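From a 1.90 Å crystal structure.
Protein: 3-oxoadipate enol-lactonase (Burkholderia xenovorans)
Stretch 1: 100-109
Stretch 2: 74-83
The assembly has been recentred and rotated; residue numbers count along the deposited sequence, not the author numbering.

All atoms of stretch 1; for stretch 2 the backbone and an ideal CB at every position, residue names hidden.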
# COMPACT_ATOMS: atom_id res chain seq x y z
N SER B 100 -17.96 1.37 4.80
CA SER B 100 -18.81 1.51 3.60
C SER B 100 -19.36 0.18 3.06
O SER B 100 -20.12 -0.45 3.77
CB SER B 100 -18.17 2.40 2.50
OG SER B 100 -19.28 2.85 1.70
N MSE B 101 -19.02 -0.25 1.84
CA MSE B 101 -19.43 -1.66 1.43
C MSE B 101 -18.95 -2.73 2.44
O MSE B 101 -19.58 -3.77 2.57
CB MSE B 101 -18.94 -2.05 0.07
CG MSE B 101 -17.46 -2.38 0.07
SE MSE B 101 -16.88 -2.87 -1.64
CE MSE B 101 -17.86 -4.59 -1.91
N GLY B 102 -17.86 -2.44 3.19
CA GLY B 102 -17.46 -3.35 4.28
C GLY B 102 -18.46 -3.35 5.41
O GLY B 102 -18.79 -4.42 5.97
N GLY B 103 -18.98 -2.17 5.75
CA GLY B 103 -20.02 -2.07 6.80
C GLY B 103 -21.27 -2.78 6.33
O GLY B 103 -21.89 -3.50 7.11
N LEU B 104 -21.63 -2.57 5.05
CA LEU B 104 -22.78 -3.28 4.39
C LEU B 104 -22.66 -4.83 4.47
O LEU B 104 -23.61 -5.55 4.90
CB LEU B 104 -22.92 -2.76 2.94
CG LEU B 104 -24.06 -3.33 2.08
CD1 LEU B 104 -25.43 -3.00 2.63
CD2 LEU B 104 -23.92 -2.93 0.60
N THR B 105 -21.48 -5.36 4.11
CA THR B 105 -21.13 -6.79 4.31
C THR B 105 -21.32 -7.22 5.78
O THR B 105 -21.77 -8.36 6.11
CB THR B 105 -19.67 -6.99 3.88
OG1 THR B 105 -19.56 -6.62 2.51
CG2 THR B 105 -19.22 -8.46 4.01
N GLY B 106 -20.95 -6.32 6.69
CA GLY B 106 -21.05 -6.58 8.09
C GLY B 106 -22.52 -6.65 8.53
O GLY B 106 -22.88 -7.47 9.38
N VAL B 107 -23.36 -5.79 7.95
CA VAL B 107 -24.81 -5.92 8.21
C VAL B 107 -25.29 -7.28 7.73
O VAL B 107 -25.97 -7.95 8.49
CB VAL B 107 -25.65 -4.77 7.54
CG1 VAL B 107 -27.15 -5.07 7.62
CG2 VAL B 107 -25.27 -3.43 8.15
N ALA B 108 -24.95 -7.71 6.52
CA ALA B 108 -25.35 -9.04 6.03
C ALA B 108 -24.84 -10.18 6.94
O ALA B 108 -25.57 -11.18 7.22
CB ALA B 108 -24.89 -9.27 4.66
N LEU B 109 -23.58 -10.06 7.36
CA LEU B 109 -22.94 -11.07 8.16
C LEU B 109 -23.62 -11.13 9.51
O LEU B 109 -24.01 -12.22 9.93
CB LEU B 109 -21.46 -10.73 8.31
CG LEU B 109 -20.30 -11.48 7.69
CD1 LEU B 109 -20.52 -12.73 6.86
CD2 LEU B 109 -19.24 -10.51 7.08
N UNK B 74 -22.45 -10.01 -6.02
CA UNK B 74 -23.60 -9.86 -5.18
C UNK B 74 -23.15 -9.78 -3.75
O UNK B 74 -22.04 -10.25 -3.43
CB UNK B 74 -24.59 -11.01 -5.38
N UNK B 75 -24.02 -9.22 -2.90
CA UNK B 75 -23.80 -9.16 -1.44
C UNK B 75 -23.62 -10.58 -0.82
O UNK B 75 -22.86 -10.75 0.18
CB UNK B 75 -24.98 -8.45 -0.77
N UNK B 76 -24.27 -11.59 -1.45
CA UNK B 76 -24.06 -13.00 -1.07
C UNK B 76 -22.69 -13.52 -1.45
O UNK B 76 -22.14 -14.40 -0.75
CB UNK B 76 -25.13 -13.88 -1.72
N UNK B 77 -22.14 -13.07 -2.56
CA UNK B 77 -20.79 -13.48 -2.87
C UNK B 77 -19.85 -12.83 -1.82
O UNK B 77 -18.93 -13.46 -1.27
CB UNK B 77 -20.41 -13.08 -4.30
N UNK B 78 -20.10 -11.56 -1.54
CA UNK B 78 -19.24 -10.82 -0.62
C UNK B 78 -19.28 -11.37 0.79
O UNK B 78 -18.26 -11.41 1.48
CB UNK B 78 -19.64 -9.34 -0.60
N UNK B 79 -20.44 -11.78 1.24
CA UNK B 79 -20.58 -12.35 2.55
C UNK B 79 -19.86 -13.72 2.59
O UNK B 79 -19.14 -14.04 3.55
CB UNK B 79 -22.06 -12.48 2.92
N UNK B 80 -20.05 -14.52 1.53
CA UNK B 80 -19.51 -15.85 1.44
C UNK B 80 -17.99 -15.85 1.31
O UNK B 80 -17.29 -16.79 1.71
CB UNK B 80 -20.14 -16.58 0.25
N UNK B 81 -17.48 -14.76 0.73
CA UNK B 81 -16.06 -14.54 0.69
C UNK B 81 -15.50 -14.48 2.12
O UNK B 81 -14.49 -15.13 2.38
CB UNK B 81 -15.74 -13.26 -0.08
N UNK B 82 -16.13 -13.72 3.01
CA UNK B 82 -15.64 -13.52 4.42
C UNK B 82 -15.71 -14.86 5.08
O UNK B 82 -14.72 -15.36 5.60
CB UNK B 82 -16.46 -12.49 5.20
N UNK B 83 -16.88 -15.49 4.96
CA UNK B 83 -17.06 -16.82 5.54
C UNK B 83 -16.08 -17.90 5.09
O UNK B 83 -15.53 -18.60 5.94
CB UNK B 83 -18.48 -17.30 5.22

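Two helices, 101-109 and 75-83, cross at a steep 80° with their axes 9.4 Å apart at closest approach. T105 sits as a knob in a hole formed by positions 75, 78, 79 and 82.

Position 74 precedes the first helical turn, with an extended backbone (phi/psi -130/159), and stretch 1 lies out of reach. The local demand is an N-cap, which Ser, Thr, Asp or Asn could meet. The residue is T74: its OG1 accepts from the backbone N of 77 at 3.0 Å.

At position 75 the CA-to-CB bond points toward stretch 1, and the ideal CB stops 5.5 Å from A108 CB. That gap, bounded by L104, T105 and A108, asks for a branched or long apolar chain; Ile, Leu or Met would suit. I75 fills it. Its CD1 lies 4.1 Å from L104 CG and 4.0 Å from T105 CA, while its CG1 lies 4.1 Å from A108 CB.

Positions 76 and 77 have nothing of stretch 1 within 5.5 Å of their ideal CB atoms, so helix-tolerant polar residues are acceptable. E76 OE2 is hydrogen-bonded elsewhere in the structure. Q77 answers the cap, its OE1 accepting from T74 N at 2.8 Å.

At 78 the CA-to-CB bond points toward stretch 1, the ideal CB 4.1 Å from T105 OG1 and 5.2 Å from M101 CE. T105 OG1 already donates to M101 O (2.9 Å), so no polar partner is required, and Leu, Met or Ile are reasonable. L78 packs against the selenomethionine, with its CD1 3.4 Å from M101 CE.

At position 79 the two backbones come nearest, its CA 5.9 Å from T105 CA. The CA-to-CB bond runs sideways, yet the ideal CB is already 4.2 Å from L109 CD1 and 4.6 Å from A108 CB. Such closeness favours Ala, Ser, Thr or perhaps Val. T79 sends its hydroxyl back to its own helix, OG1 donating to I75 O at 2.8 Å, which leaves it able to pack at 3.4 Å from A108 CB without a partner across the contact. Its CG2 comes within 3.0 Å of L109 CD1, a very short approach.

At 80 stretch 1 sets no limit, but a CB here would lie 3.1 Å from E76 O, which suits a small residue or none; G80 has no side chain. Position 81 is out of reach of stretch 1, so a polar or charged residue, or many others, would do; D81 is hydrogen-bonded elsewhere in the structure.

At 82 the CA-to-CB bond again points toward stretch 1, the ideal CB only 3.9 Å from L109 CD2 and 5.0 Å from T105 CG2. A compact apolar residue, Val or Ala or possibly Ile, fits. V82 closes the socket around T105, its CG2 3.9 Å from T105 CG2 and its CG1 3.8 Å from L109 CD2.

At 83 the CA-to-CB bond runs sideways, the ideal CB 5.3 Å from L109 CD1, where a flexible apolar chain could reach across. L83 does so, its CG 3.9 Å from L109 CD1.

Stretch 2 (74-83) TIEQLTGDVL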
# COMPACT_ATOMS: atom_id res chain seq x y z
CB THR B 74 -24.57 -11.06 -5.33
OG1 THR B 74 -23.94 -12.25 -4.82
CG2 THR B 74 -24.93 -11.27 -6.83
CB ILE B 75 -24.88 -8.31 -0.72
CG1 ILE B 75 -24.52 -8.00 0.74
CG2 ILE B 75 -26.32 -9.02 -0.77
CD1 ILE B 75 -23.19 -7.22 0.94
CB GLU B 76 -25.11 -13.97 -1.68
CG GLU B 76 -26.51 -13.76 -1.18
CD GLU B 76 -27.21 -12.54 -1.79
OE1 GLU B 76 -26.93 -12.22 -2.94
OE2 GLU B 76 -28.02 -11.90 -1.08
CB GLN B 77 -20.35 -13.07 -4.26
CG GLN B 77 -20.77 -14.07 -5.39
CD GLN B 77 -20.70 -13.41 -6.74
OE1 GLN B 77 -20.84 -12.19 -6.82
NE2 GLN B 77 -20.46 -14.19 -7.80
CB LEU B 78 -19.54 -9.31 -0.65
CG LEU B 78 -19.43 -8.58 -2.00
CD1 LEU B 78 -20.00 -7.21 -1.78
CD2 LEU B 78 -17.99 -8.47 -2.55
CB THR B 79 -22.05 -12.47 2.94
OG1 THR B 79 -22.65 -11.17 2.96
CG2 THR B 79 -22.22 -12.99 4.37
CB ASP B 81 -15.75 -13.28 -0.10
CG ASP B 81 -15.92 -13.48 -1.58
OD1 ASP B 81 -16.21 -14.63 -2.04
OD2 ASP B 81 -15.70 -12.52 -2.31
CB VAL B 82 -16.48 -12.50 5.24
CG1 VAL B 82 -16.00 -12.44 6.74
CG2 VAL B 82 -16.38 -11.09 4.63
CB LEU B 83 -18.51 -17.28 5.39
CG LEU B 83 -19.48 -16.37 6.07
CD1 LEU B 83 -20.86 -16.85 5.61
CD2 LEU B 83 -19.38 -16.38 7.60
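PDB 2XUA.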